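Local coordinates for GDSL-like Lipase/Acylhydrolase family protein (Neisseria meningitidis, PDB 4K9S) that probably hydrolyses O-acetyl esters of peptidoglycan, as a member of the SGNH (GDSL-like) hydrolase family, at residues Ala280-Ile285 with Gly319-Trp324; Leu151-Leu156 with Gln177-Gly182; Ser145-Ser150 with Glu203-Gly208; Lys75-Thr80 with Met363-Leu368. All blocks are in the same frame, centred on the assembly; numbering follows the deposited sequence. Where two conformers were deposited one is given.

Interaction 1: residues Ala280-Ile285 with Gly319-Trp324; sequences AGILII and GQTMFW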
loop_
_atom_site.group_PDB
_atom_site.type_symbol
_atom_site.label_atom_id
_atom_site.label_comp_id
_atom_site.label_asym_id
_atom_site.label_seq_id
_atom_site.Cartn_x
_atom_site.Cartn_y
_atom_site.Cartn_z
ATOM N N ALA A 280 -0.265 -13.747 7.359
ATOM C CA ALA A 280 -1.027 -12.715 6.654
ATOM C C ALA A 280 -2.108 -13.293 5.750
ATOM O O ALA A 280 -1.989 -14.420 5.281
ATOM C CB ALA A 280 -0.105 -11.833 5.838
ATOM N N GLY A 281 -3.168 -12.521 5.527
ATOM C CA GLY A 281 -4.103 -12.794 4.455
ATOM C C GLY A 281 -3.616 -12.055 3.224
ATOM O O GLY A 281 -2.994 -10.990 3.340
ATOM N N ILE A 282 -3.868 -12.617 2.046
ATOM C CA ILE A 282 -3.493 -11.961 0.794
ATOM C C ILE A 282 -4.725 -11.633 -0.072
ATOM O O ILE A 282 -5.588 -12.482 -0.289
ATOM C CB ILE A 282 -2.473 -12.799 -0.002
ATOM C CG1 ILE A 282 -1.268 -13.151 0.878
ATOM C CG2 ILE A 282 -2.030 -12.057 -1.255
ATOM C CD1 ILE A 282 -0.143 -13.896 0.146
ATOM N N LEU A 283 -4.806 -10.399 -0.559
ATOM C CA LEU A 283 -5.969 -9.967 -1.343
ATOM C C LEU A 283 -5.536 -9.353 -2.679
ATOM O O LEU A 283 -4.833 -8.340 -2.712
ATOM C CB LEU A 283 -6.816 -8.972 -0.529
ATOM C CG LEU A 283 -8.180 -8.439 -1.014
ATOM C CD1 LEU A 283 -8.066 -6.994 -1.418
ATOM C CD2 LEU A 283 -8.774 -9.235 -2.159
ATOM N N ILE A 284 -5.964 -9.972 -3.772
ATOM C CA ILE A 284 -5.644 -9.492 -5.100
ATOM C C ILE A 284 -6.789 -8.677 -5.707
ATOM O O ILE A 284 -7.911 -9.164 -5.871
ATOM C CB ILE A 284 -5.238 -10.663 -6.046
ATOM C CG1 ILE A 284 -3.928 -11.292 -5.558
ATOM C CG2 ILE A 284 -5.104 -10.171 -7.486
ATOM C CD1 ILE A 284 -3.387 -12.387 -6.426
ATOM N N ILE A 285 -6.499 -7.425 -6.028
ATOM C CA ILE A 285 -7.469 -6.574 -6.686
ATOM C C ILE A 285 -7.288 -6.631 -8.194
ATOM O O ILE A 285 -6.292 -6.115 -8.735
ATOM C CB ILE A 285 -7.332 -5.119 -6.239
ATOM C CG1 ILE A 285 -7.568 -5.005 -4.734
ATOM C CG2 ILE A 285 -8.320 -4.240 -7.007
ATOM C CD1 ILE A 285 -7.991 -3.636 -4.317
ATOM N N GLY A 319 -3.009 -19.633 -5.644
ATOM C CA GLY A 319 -2.368 -19.183 -4.420
ATOM C C GLY A 319 -3.298 -19.089 -3.225
ATOM O O GLY A 319 -2.882 -18.676 -2.154
ATOM N N GLN A 320 -4.559 -19.465 -3.416
ATOM C CA GLN A 320 -5.540 -19.536 -2.328
ATOM C C GLN A 320 -5.781 -18.173 -1.680
ATOM O O GLN A 320 -5.982 -18.041 -0.473
ATOM C CB GLN A 320 -5.132 -20.597 -1.311
ATOM C CG GLN A 320 -5.074 -21.998 -1.907
ATOM C CD GLN A 320 -4.526 -23.026 -0.937
ATOM O OE1 GLN A 320 -3.560 -23.720 -1.240
ATOM N NE2 GLN A 320 -5.143 -23.131 0.229
ATOM N N THR A 321 -5.808 -17.168 -2.535
ATOM C CA THR A 321 -5.878 -15.777 -2.143
ATOM C C THR A 321 -7.339 -15.294 -2.199
ATOM O O THR A 321 -8.210 -16.034 -2.650
ATOM C CB THR A 321 -4.898 -14.993 -3.066
ATOM O OG1 THR A 321 -3.846 -14.445 -2.282
ATOM C CG2 THR A 321 -5.545 -13.916 -3.827
HETATM N N MSE A 322 -7.628 -14.102 -1.687
HETATM C CA MSE A 322 -8.909 -13.453 -1.976
HETATM C C MSE A 322 -8.810 -12.635 -3.269
HETATM O O MSE A 322 -7.768 -12.065 -3.571
HETATM C CB MSE A 322 -9.337 -12.541 -0.820
HETATM C CG MSE A 322 -9.941 -13.269 0.369
HETATM SE SE MSE A 322 -9.915 -12.146 1.963
HETATM C CE MSE A 322 -7.999 -11.994 2.206
ATOM N N PHE A 323 -9.900 -12.566 -4.026
ATOM C CA PHE A 323 -9.888 -11.823 -5.277
ATOM C C PHE A 323 -11.043 -10.857 -5.321
ATOM O O PHE A 323 -12.205 -11.264 -5.259
ATOM C CB PHE A 323 -9.956 -12.768 -6.481
ATOM C CG PHE A 323 -9.995 -12.056 -7.804
ATOM C CD1 PHE A 323 -8.835 -11.541 -8.363
ATOM C CD2 PHE A 323 -11.187 -11.905 -8.491
ATOM C CE1 PHE A 323 -8.867 -10.873 -9.577
ATOM C CE2 PHE A 323 -11.232 -11.243 -9.706
ATOM C CZ PHE A 323 -10.067 -10.719 -10.252
ATOM N N TRP A 324 -10.739 -9.570 -5.417
ATOM C CA TRP A 324 -11.798 -8.582 -5.534
ATOM C C TRP A 324 -11.831 -8.084 -6.962
ATOM O O TRP A 324 -10.831 -7.578 -7.457
ATOM C CB TRP A 324 -11.570 -7.419 -4.573
ATOM C CG TRP A 324 -12.736 -6.487 -4.477
ATOM C CD1 TRP A 324 -13.944 -6.745 -3.892
ATOM C CD2 TRP A 324 -12.805 -5.138 -4.960
ATOM N NE1 TRP A 324 -14.760 -5.641 -3.990
ATOM C CE2 TRP A 324 -14.081 -4.644 -4.641
ATOM C CE3 TRP A 324 -11.905 -4.300 -5.620
ATOM C CZ2 TRP A 324 -14.478 -3.356 -4.966
ATOM C CZ3 TRP A 324 -12.300 -3.032 -5.938
ATOM C CH2 TRP A 324 -13.575 -2.566 -5.613
#
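A first torsion of -170° swings the Trp324 indole away from its own backbone N and beside Ile285. The two side chains run next to each other in the same direction, and Ile285 CG2 meets the six-membered ring at its edge, in the ring plane, 3.8 Å from Trp324 CE3. Leu283 works on the same face: its CD2 reaches across the strand boundary to Met322 CB at 3.6 Å and also approaches Trp324 CB. Met322, a selenomethionine, bends at its third torsion, which brings CE back to 3.5 Å from Ile282 O.

Beneath these side chains lies a parallel beta ladder pairing Leu283 with Met322, Ile284 with Phe323 and Ile285 with Trp324. Ile282 O accepts from Met322 N at 3.0 Å, Ile284 N gives to Met322 O at 2.8 Å, and Ile284 O accepts from Trp324 N at 2.9 Å. The strands are joined through helix 305-318 as a beta-alpha-beta unit, the repeating element of the three-layer alpha/beta sandwich of SGNH hydrolases. A Schellman motif, in which Gln320 has positive phi, ends that helix just before the second strand.

On the opposite face, the Ile284 and Thr321 side chains cross at about a right angle, Ile284 CG1 lying 3.5 Å from Thr321 CG2, while Ile284 CG2 touches Phe323 CD1; Val315 and Ala316 of helix 305-318 pack there too. Thr321 OG1 adds a weak hydrogen bond to Ile282 O, a second donor on an oxygen already held by Met322 N. Strand 242-246 continues the ladder beyond Ala280-Ile285, bonding to Gly281, Leu283 and Ile285.

Interaction 2: residues Leu151-Leu156 with Gln177-Gly182; sequences LFAKPL and QVLDTG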
loop_
_atom_site.group_PDB
_atom_site.type_symbol
_atom_site.label_atom_id
_atom_site.label_comp_id
_atom_site.label_asym_id
_atom_site.label_seq_id
_atom_site.Cartn_x
_atom_site.Cartn_y
_atom_site.Cartn_z
ATOM N N LEU A 151 10.897 3.301 11.842
ATOM C CA LEU A 151 11.401 3.851 10.589
ATOM C C LEU A 151 12.280 2.839 9.895
ATOM O O LEU A 151 13.198 2.275 10.502
ATOM C CB LEU A 151 12.287 5.066 10.835
ATOM C CG LEU A 151 11.918 6.218 11.747
ATOM C CD1 LEU A 151 12.036 5.869 13.235
ATOM C CD2 LEU A 151 12.846 7.333 11.388
ATOM N N PHE A 152 12.038 2.618 8.614
ATOM C CA PHE A 152 13.066 1.989 7.816
ATOM C C PHE A 152 14.170 3.031 7.668
ATOM O O PHE A 152 13.885 4.190 7.385
ATOM C CB PHE A 152 12.517 1.570 6.468
ATOM C CG PHE A 152 11.751 0.289 6.511
ATOM C CD1 PHE A 152 12.404 -0.922 6.426
ATOM C CD2 PHE A 152 10.379 0.288 6.641
ATOM C CE1 PHE A 152 11.695 -2.107 6.462
ATOM C CE2 PHE A 152 9.682 -0.889 6.679
ATOM C CZ PHE A 152 10.340 -2.084 6.591
ATOM N N ALA A 153 15.420 2.643 7.886
ATOM C CA ALA A 153 16.487 3.630 7.907
ATOM C C ALA A 153 17.846 3.011 7.642
ATOM O O ALA A 153 18.135 1.918 8.101
ATOM C CB ALA A 153 16.500 4.339 9.240
ATOM N N LYS A 154 18.674 3.717 6.892
ATOM C CA LYS A 154 20.036 3.283 6.662
ATOM C C LYS A 154 20.972 4.456 6.822
ATOM O O LYS A 154 20.929 5.407 6.036
ATOM C CB LYS A 154 20.201 2.670 5.271
ATOM C CG LYS A 154 21.658 2.333 4.921
ATOM C CD LYS A 154 21.779 1.741 3.520
ATOM C CE LYS A 154 21.242 2.711 2.462
ATOM N NZ LYS A 154 21.405 2.164 1.082
ATOM N N PRO A 155 21.848 4.385 7.833
ATOM C CA PRO A 155 22.769 5.480 8.119
ATOM C C PRO A 155 23.943 5.392 7.166
ATOM O O PRO A 155 24.215 4.320 6.624
ATOM C CB PRO A 155 23.220 5.161 9.541
ATOM C CG PRO A 155 23.254 3.680 9.566
ATOM C CD PRO A 155 22.120 3.214 8.688
ATOM N N LEU A 156 24.625 6.507 6.951
ATOM C CA LEU A 156 25.824 6.500 6.128
ATOM C C LEU A 156 26.906 5.716 6.854
ATOM O O LEU A 156 27.648 4.960 6.239
ATOM C CB LEU A 156 26.283 7.933 5.870
ATOM C CG LEU A 156 27.576 8.150 5.088
ATOM C CD1 LEU A 156 27.610 7.341 3.795
ATOM C CD2 LEU A 156 27.696 9.620 4.781
ATOM N N GLN A 177 17.665 -0.969 8.167
ATOM C CA GLN A 177 17.147 -1.604 9.366
ATOM C C GLN A 177 15.908 -0.857 9.818
ATOM O O GLN A 177 15.609 0.231 9.316
ATOM C CB GLN A 177 18.217 -1.624 10.469
ATOM C CG GLN A 177 18.771 -0.250 10.796
ATOM C CD GLN A 177 20.044 -0.297 11.631
ATOM O OE1 GLN A 177 19.999 -0.325 12.859
ATOM N NE2 GLN A 177 21.188 -0.289 10.960
ATOM N N VAL A 178 15.163 -1.439 10.748
ATOM C CA VAL A 178 14.048 -0.717 11.343
ATOM C C VAL A 178 14.430 -0.146 12.711
ATOM O O VAL A 178 14.926 -0.857 13.583
ATOM C CB VAL A 178 12.797 -1.600 11.475
ATOM C CG1 VAL A 178 11.725 -0.873 12.252
ATOM C CG2 VAL A 178 12.287 -2.006 10.103
ATOM N N LEU A 179 14.194 1.145 12.883
ATOM C CA LEU A 179 14.435 1.824 14.145
ATOM C C LEU A 179 13.122 1.841 14.920
ATOM O O LEU A 179 12.114 2.302 14.389
ATOM C CB LEU A 179 14.873 3.260 13.866
ATOM C CG LEU A 179 16.345 3.640 13.731
ATOM C CD1 LEU A 179 17.225 2.533 13.146
ATOM C CD2 LEU A 179 16.427 4.891 12.899
ATOM N N ASP A 180 13.127 1.336 16.156
ATOM C CA ASP A 180 11.911 1.320 16.980
ATOM C C ASP A 180 11.965 2.367 18.070
ATOM O O ASP A 180 12.882 2.370 18.894
ATOM C CB ASP A 180 11.687 -0.048 17.635
ATOM C CG ASP A 180 11.283 -1.115 16.639
ATOM O OD1 ASP A 180 10.829 -0.761 15.518
ATOM O OD2 ASP A 180 11.421 -2.308 16.981
ATOM N N THR A 181 10.992 3.262 18.075
ATOM C CA THR A 181 10.980 4.317 19.070
ATOM C C THR A 181 9.545 4.696 19.396
ATOM O O THR A 181 8.634 3.906 19.185
ATOM C CB THR A 181 11.828 5.547 18.623
ATOM O OG1 THR A 181 11.903 6.501 19.689
ATOM C CG2 THR A 181 11.239 6.210 17.380
ATOM N N GLY A 182 9.345 5.900 19.916
ATOM C CA GLY A 182 8.028 6.326 20.331
ATOM C C GLY A 182 7.984 7.831 20.432
ATOM O O GLY A 182 8.940 8.453 20.886
#
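Leu151 and Leu179 form an antiparallel hydrogen-bonded pair: Leu151 N gives to Leu179 O at 3.0 Å and Leu151 O accepts from Leu179 N at 2.8 Å. Two residues along, Ala153 N binds Gln177 O at 2.8 Å and Ala153 O receives Gln177 N at 2.9 Å, with the non-hydrogen-bonded pair Phe152 and Val178 between them. The axes of the short segments run at 122°, as in a strongly twisted pair of strands, and the bridged register covers these three pairs.

At the middle pair, Val178 CG2 sits over one face of the Phe152 ring as a CH-pi contact, 3.9 Å from the ring centroid and 20° off its normal. A chi1 of 173° puts this methyl beside the valine N. Leu151, Ala153 and Leu179 share the other face. There Leu151 CD1 packs on Leu179 CB, and Leu179 CD2 turns back to touch Ala153 CB at 3.7 Å. Gln177 lays its CG 3.5 Å from Ala153 O, while its amide is held by Asn172 and Gly175.

Both segments lie in the region matching the N-terminal family of peptidoglycan O-acetylesterases, where strand 177-183 is outermost in an antiparallel sheet separate from the hydrolase sheet, and strand 195-203 flanks 147-155 on its far side. Val169 of strand 167-170 meets Leu179 on one face; on the other, Trp88 meets the Phe152 ring, and helix 231-238 touches Phe152 and Val178.

Interaction 3: residues Ser145-Ser150 with Glu203-Gly208; sequences SKQRVS and ENPAGG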
loop_
_atom_site.group_PDB
_atom_site.type_symbol
_atom_site.label_atom_id
_atom_site.label_comp_id
_atom_site.label_asym_id
_atom_site.label_seq_id
_atom_site.Cartn_x
_atom_site.Cartn_y
_atom_site.Cartn_z
ATOM N N SER A 145 -1.119 12.446 21.653
ATOM C CA SER A 145 -0.546 11.580 22.676
ATOM C C SER A 145 0.512 10.668 22.048
ATOM O O SER A 145 0.484 10.408 20.849
ATOM C CB SER A 145 -1.634 10.748 23.348
ATOM O OG SER A 145 -2.235 9.871 22.411
ATOM N N LYS A 146 1.444 10.190 22.863
ATOM C CA LYS A 146 2.594 9.462 22.335
ATOM C C LYS A 146 2.244 8.161 21.629
ATOM O O LYS A 146 1.624 7.268 22.202
ATOM C CB LYS A 146 3.660 9.239 23.413
ATOM C CG LYS A 146 4.511 10.468 23.644
ATOM C CD LYS A 146 5.579 10.227 24.671
ATOM C CE LYS A 146 6.010 11.540 25.257
ATOM N NZ LYS A 146 4.802 12.273 25.701
ATOM N N GLN A 147 2.666 8.078 20.372
ATOM C CA GLN A 147 2.390 6.931 19.506
ATOM C C GLN A 147 3.617 6.056 19.285
ATOM O O GLN A 147 4.737 6.449 19.605
ATOM C CB GLN A 147 1.848 7.408 18.160
ATOM C CG GLN A 147 0.481 8.057 18.276
ATOM C CD GLN A 147 -0.076 8.473 16.944
ATOM O OE1 GLN A 147 -0.214 9.665 16.661
ATOM N NE2 GLN A 147 -0.403 7.492 16.109
ATOM N N ARG A 148 3.397 4.863 18.740
ATOM C CA ARG A 148 4.495 3.953 18.444
ATOM C C ARG A 148 5.080 4.329 17.086
ATOM O O ARG A 148 4.332 4.562 16.143
ATOM C CB ARG A 148 4.026 2.488 18.487
ATOM C CG ARG A 148 3.275 2.125 19.782
ATOM C CD ARG A 148 3.011 0.621 19.951
ATOM N NE ARG A 148 2.246 0.078 18.835
ATOM C CZ ARG A 148 1.086 -0.574 18.946
ATOM N NH1 ARG A 148 0.541 -0.792 20.145
ATOM N NH2 ARG A 148 0.479 -1.015 17.842
ATOM N N VAL A 149 6.408 4.430 17.005
ATOM C CA VAL A 149 7.079 4.849 15.770
ATOM C C VAL A 149 8.198 3.900 15.355
ATOM O O VAL A 149 9.083 3.586 16.140
ATOM C CB VAL A 149 7.657 6.288 15.857
ATOM C CG1 VAL A 149 8.453 6.626 14.597
ATOM C CG2 VAL A 149 6.560 7.307 16.076
ATOM N N SER A 150 8.130 3.440 14.115
ATOM C CA SER A 150 9.198 2.682 13.488
ATOM C C SER A 150 9.604 3.340 12.161
ATOM O O SER A 150 8.758 3.866 11.438
ATOM C CB SER A 150 8.772 1.234 13.250
ATOM O OG SER A 150 8.816 0.496 14.448
ATOM N N GLU A 203 1.633 4.362 14.866
ATOM C CA GLU A 203 0.491 3.581 15.350
ATOM C C GLU A 203 -0.062 4.029 16.719
ATOM O O GLU A 203 0.702 4.214 17.668
ATOM C CB GLU A 203 0.906 2.118 15.478
ATOM C CG GLU A 203 1.128 1.380 14.174
ATOM C CD GLU A 203 1.678 0.007 14.412
ATOM O OE1 GLU A 203 2.203 -0.204 15.531
ATOM O OE2 GLU A 203 1.587 -0.857 13.506
ATOM N N ASN A 204 -1.381 4.194 16.828
ATOM C CA ASN A 204 -2.006 4.415 18.132
ATOM C C ASN A 204 -1.736 3.206 19.023
ATOM O O ASN A 204 -2.011 2.075 18.632
ATOM C CB ASN A 204 -3.513 4.612 17.977
ATOM C CG ASN A 204 -4.206 5.032 19.286
ATOM O OD1 ASN A 204 -3.806 4.641 20.375
ATOM N ND2 ASN A 204 -5.250 5.844 19.166
ATOM N N PRO A 205 -1.202 3.432 20.233
ATOM C CA PRO A 205 -0.923 2.291 21.115
ATOM C C PRO A 205 -2.178 1.649 21.729
ATOM O O PRO A 205 -2.076 0.592 22.362
ATOM C CB PRO A 205 -0.042 2.906 22.210
ATOM C CG PRO A 205 -0.403 4.338 22.219
ATOM C CD PRO A 205 -0.716 4.700 20.799
ATOM N N ALA A 206 -3.334 2.280 21.553
ATOM C CA ALA A 206 -4.598 1.705 22.006
ATOM C C ALA A 206 -5.098 0.615 21.053
ATOM O O ALA A 206 -6.160 0.030 21.261
ATOM C CB ALA A 206 -5.659 2.800 22.178
ATOM N N GLY A 207 -4.331 0.350 20.000
ATOM C CA GLY A 207 -4.677 -0.693 19.051
ATOM C C GLY A 207 -5.662 -0.245 17.991
ATOM O O GLY A 207 -5.998 0.929 17.913
ATOM N N GLY A 208 -6.132 -1.177 17.170
ATOM C CA GLY A 208 -7.081 -0.835 16.115
ATOM C C GLY A 208 -6.616 -1.154 14.707
ATOM O O GLY A 208 -5.836 -2.067 14.506
#
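Arg148 and Glu203 meet twice, through backbone and side chain, at an antiparallel hydrogen-bonded bridge where strand 195-203 gives way to an Asn204-Gly207 type I turn. Both backbone bonds, Arg148 N to Glu203 O and Glu203 N to Arg148 O, measure 3.0 Å. On one side of this bridge the side chains close a salt bridge: Arg148 NH2 donates to Glu203 OE1 at 3.0 Å, and NE adds a weak bond to the same oxygen. The two planes are 81° apart; Arg148 NH2 meets Glu203 OE1 from above the carboxylate plane, while OE1 lies in the guanidinium plane. A bend at chi3 (-58°) turns the guanidinium back over the turn, where Asn204 O lies over one face and Pro205 CA lies 3.5 Å from Arg148 NH1.

Further out, Thr53 OG1 also binds Arg148 NH2, while Arg55 and Asn201 hold the second oxygen, Glu203 OE2. Thr53 and Arg55 tie strand 53-60 of the hydrolase sheet to the sheet holding strands 147-155 and 195-203, and the arginines would probably favour a charged glutamate. The turn closes with Gly207 N bonding Asn204 O, and an Asx turn reinforces it, Asn204 OD1 accepting from Ala206 N at 2.7 Å.

Interaction 4: residues Lys75-Thr80 with Met363-Leu368; sequences KRLQKT and MLADSL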
loop_
_atom_site.group_PDB
_atom_site.type_symbol
_atom_site.label_atom_id
_atom_site.label_comp_id
_atom_site.label_asym_id
_atom_site.label_seq_id
_atom_site.Cartn_x
_atom_site.Cartn_y
_atom_site.Cartn_z
ATOM N N LYS A 75 -10.527 5.388 6.443
ATOM C CA LYS A 75 -11.484 6.062 7.313
ATOM C C LYS A 75 -12.716 5.210 7.570
ATOM O O LYS A 75 -13.333 5.305 8.627
ATOM C CB LYS A 75 -11.872 7.416 6.731
ATOM C CG LYS A 75 -10.667 8.277 6.433
ATOM C CD LYS A 75 -10.982 9.746 6.591
ATOM C CE LYS A 75 -9.704 10.529 6.857
ATOM N NZ LYS A 75 -8.872 9.864 7.897
ATOM N N ARG A 76 -13.059 4.360 6.613
ATOM C CA ARG A 76 -14.212 3.479 6.776
ATOM C C ARG A 76 -13.935 2.285 7.708
ATOM O O ARG A 76 -14.705 2.008 8.630
ATOM C CB ARG A 76 -14.677 2.988 5.412
ATOM C CG ARG A 76 -15.591 1.798 5.478
ATOM C CD ARG A 76 -16.991 2.175 5.962
ATOM N NE ARG A 76 -17.860 1.021 5.824
ATOM C CZ ARG A 76 -18.491 0.703 4.700
ATOM N NH1 ARG A 76 -18.369 1.480 3.624
ATOM N NH2 ARG A 76 -19.253 -0.383 4.659
ATOM N N LEU A 77 -12.840 1.576 7.472
ATOM C CA LEU A 77 -12.535 0.414 8.292
ATOM C C LEU A 77 -12.140 0.837 9.687
ATOM O O LEU A 77 -12.308 0.083 10.640
ATOM C CB LEU A 77 -11.420 -0.423 7.674
ATOM C CG LEU A 77 -11.728 -0.994 6.296
ATOM C CD1 LEU A 77 -10.650 -2.012 5.905
ATOM C CD2 LEU A 77 -13.141 -1.611 6.257
ATOM N N GLN A 78 -11.613 2.047 9.806
ATOM C CA GLN A 78 -11.232 2.558 11.116
ATOM C C GLN A 78 -12.467 2.934 11.936
ATOM O O GLN A 78 -12.458 2.841 13.162
ATOM C CB GLN A 78 -10.250 3.721 10.992
ATOM C CG GLN A 78 -8.823 3.257 10.938
ATOM C CD GLN A 78 -7.855 4.384 10.687
ATOM O OE1 GLN A 78 -8.256 5.483 10.309
ATOM N NE2 GLN A 78 -6.564 4.117 10.892
ATOM N N LYS A 79 -13.528 3.327 11.245
ATOM C CA LYS A 79 -14.791 3.616 11.892
ATOM C C LYS A 79 -15.394 2.318 12.375
ATOM O O LYS A 79 -16.006 2.256 13.438
ATOM C CB LYS A 79 -15.756 4.290 10.912
ATOM C CG LYS A 79 -16.349 5.588 11.425
ATOM C CD LYS A 79 -17.070 5.395 12.761
ATOM C CE LYS A 79 -17.690 6.709 13.238
ATOM N NZ LYS A 79 -18.169 6.659 14.650
ATOM N N THR A 80 -15.226 1.276 11.578
ATOM C CA THR A 80 -15.865 0.008 11.886
ATOM C C THR A 80 -15.138 -0.709 13.014
ATOM O O THR A 80 -15.770 -1.215 13.930
ATOM C CB THR A 80 -15.925 -0.895 10.657
ATOM O OG1 THR A 80 -16.632 -0.214 9.623
ATOM C CG2 THR A 80 -16.640 -2.188 10.982
HETATM N N MSE A 363 -17.098 -0.104 -1.811
HETATM C CA MSE A 363 -17.614 -1.416 -2.165
HETATM C C MSE A 363 -16.669 -2.495 -1.653
HETATM O O MSE A 363 -17.117 -3.549 -1.210
HETATM C CB MSE A 363 -17.818 -1.553 -3.676
HETATM C CG MSE A 363 -18.660 -0.447 -4.300
HETATM SE SE MSE A 363 -19.098 -0.824 -6.162
HETATM C CE MSE A 363 -18.941 0.954 -6.905
ATOM N N LEU A 364 -15.367 -2.223 -1.702
ATOM C CA LEU A 364 -14.390 -3.171 -1.176
ATOM C C LEU A 364 -14.627 -3.328 0.315
ATOM O O LEU A 364 -14.741 -4.441 0.823
ATOM C CB LEU A 364 -12.958 -2.707 -1.438
ATOM C CG LEU A 364 -11.863 -3.538 -0.746
ATOM C CD1 LEU A 364 -12.017 -4.996 -1.084
ATOM C CD2 LEU A 364 -10.498 -3.059 -1.165
ATOM N N ALA A 365 -14.726 -2.192 0.998
ATOM C CA ALA A 365 -15.055 -2.158 2.414
ATOM C C ALA A 365 -16.287 -3.004 2.722
ATOM O O ALA A 365 -16.252 -3.868 3.614
ATOM C CB ALA A 365 -15.276 -0.739 2.843
ATOM N N ASP A 366 -17.364 -2.747 1.981
ATOM C CA ASP A 366 -18.592 -3.533 2.072
ATOM C C ASP A 366 -18.322 -5.032 2.047
ATOM O O ASP A 366 -18.791 -5.763 2.915
ATOM C CB ASP A 366 -19.539 -3.180 0.922
ATOM C CG ASP A 366 -20.183 -1.812 1.088
ATOM O OD1 ASP A 366 -20.080 -1.211 2.180
ATOM O OD2 ASP A 366 -20.815 -1.354 0.125
ATOM N N SER A 367 -17.550 -5.480 1.061
ATOM C CA SER A 367 -17.246 -6.898 0.894
ATOM C C SER A 367 -16.438 -7.459 2.060
ATOM O O SER A 367 -16.712 -8.546 2.554
ATOM C CB SER A 367 -16.477 -7.123 -0.399
ATOM O OG SER A 367 -17.172 -6.587 -1.504
ATOM N N LEU A 368 -15.429 -6.710 2.481
ATOM C CA LEU A 368 -14.607 -7.086 3.619
ATOM C C LEU A 368 -15.428 -7.240 4.904
ATOM O O LEU A 368 -15.273 -8.214 5.636
ATOM C CB LEU A 368 -13.520 -6.038 3.825
ATOM C CG LEU A 368 -12.105 -6.301 3.340
ATOM C CD1 LEU A 368 -12.095 -7.331 2.250
ATOM C CD2 LEU A 368 -11.488 -4.994 2.858
#
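Arg76, Ala365 and Leu77 bury the most surface where the two helices face each other. Ala365 CB sits at the centre, 3.7 Å from Arg76 CG and 4.1 Å from Leu77 CD2. Arg76 passes over this methyl on its way to Asp366. Its CG leaves anti to the backbone N and the chain then bends at chi2 (74°), laying one face of the guanidinium over Ala365 CB.

From there Arg76 NH2 donates to Asp366 OD1 at 2.7 Å in a salt bridge. The acceptor lies near the guanidinium plane and is met almost along its own C-O bond, with the two flat groups turned 59° apart. Glu369, further along the same helix, takes the NE of Arg76 in a second salt bridge, and the two carboxylates together probably limit the rotation of the guanidinium.

Leu77 works on the inner side, its CD1 reaching Leu368 CD2 at 4.3 Å, where Leu28 of strand 28-30 also meets Leu368. The short helix axes pass 10.3 Å apart at -32°, a fairly open packing; the nearest CA atoms, Leu77 CA and Ala365 CA, are 6.9 Å apart, with the alanine methyl between the helices. Roughly parallel neighbouring helices against a central sheet are a feature of the three-layer alpha/beta/alpha fold of SGNH hydrolases.

Overall arrangement
Interactions 1 and 4 belong to the hydrolase fold and touch directly: Trp324 of the first packs against Met363, Leu364 and Ser367 of the second, joining sheet to covering helix. Interactions 2 and 3 share strand 147-155 and run on from each other along it; Asp180 OD1 lies 2.6 Å from Ser150 OG, and Thr181 N meets Val149 O. Of the two main strand pairings, interaction 1 is parallel and wholly in the core, whereas interaction 2 is antiparallel and lies at a sheet edge, their centres about 30 Å apart. In interaction 3 the salt bridge is central, in a partly buried contact; in interaction 4 it lies at the exposed rim of a buried, apolar helix contact.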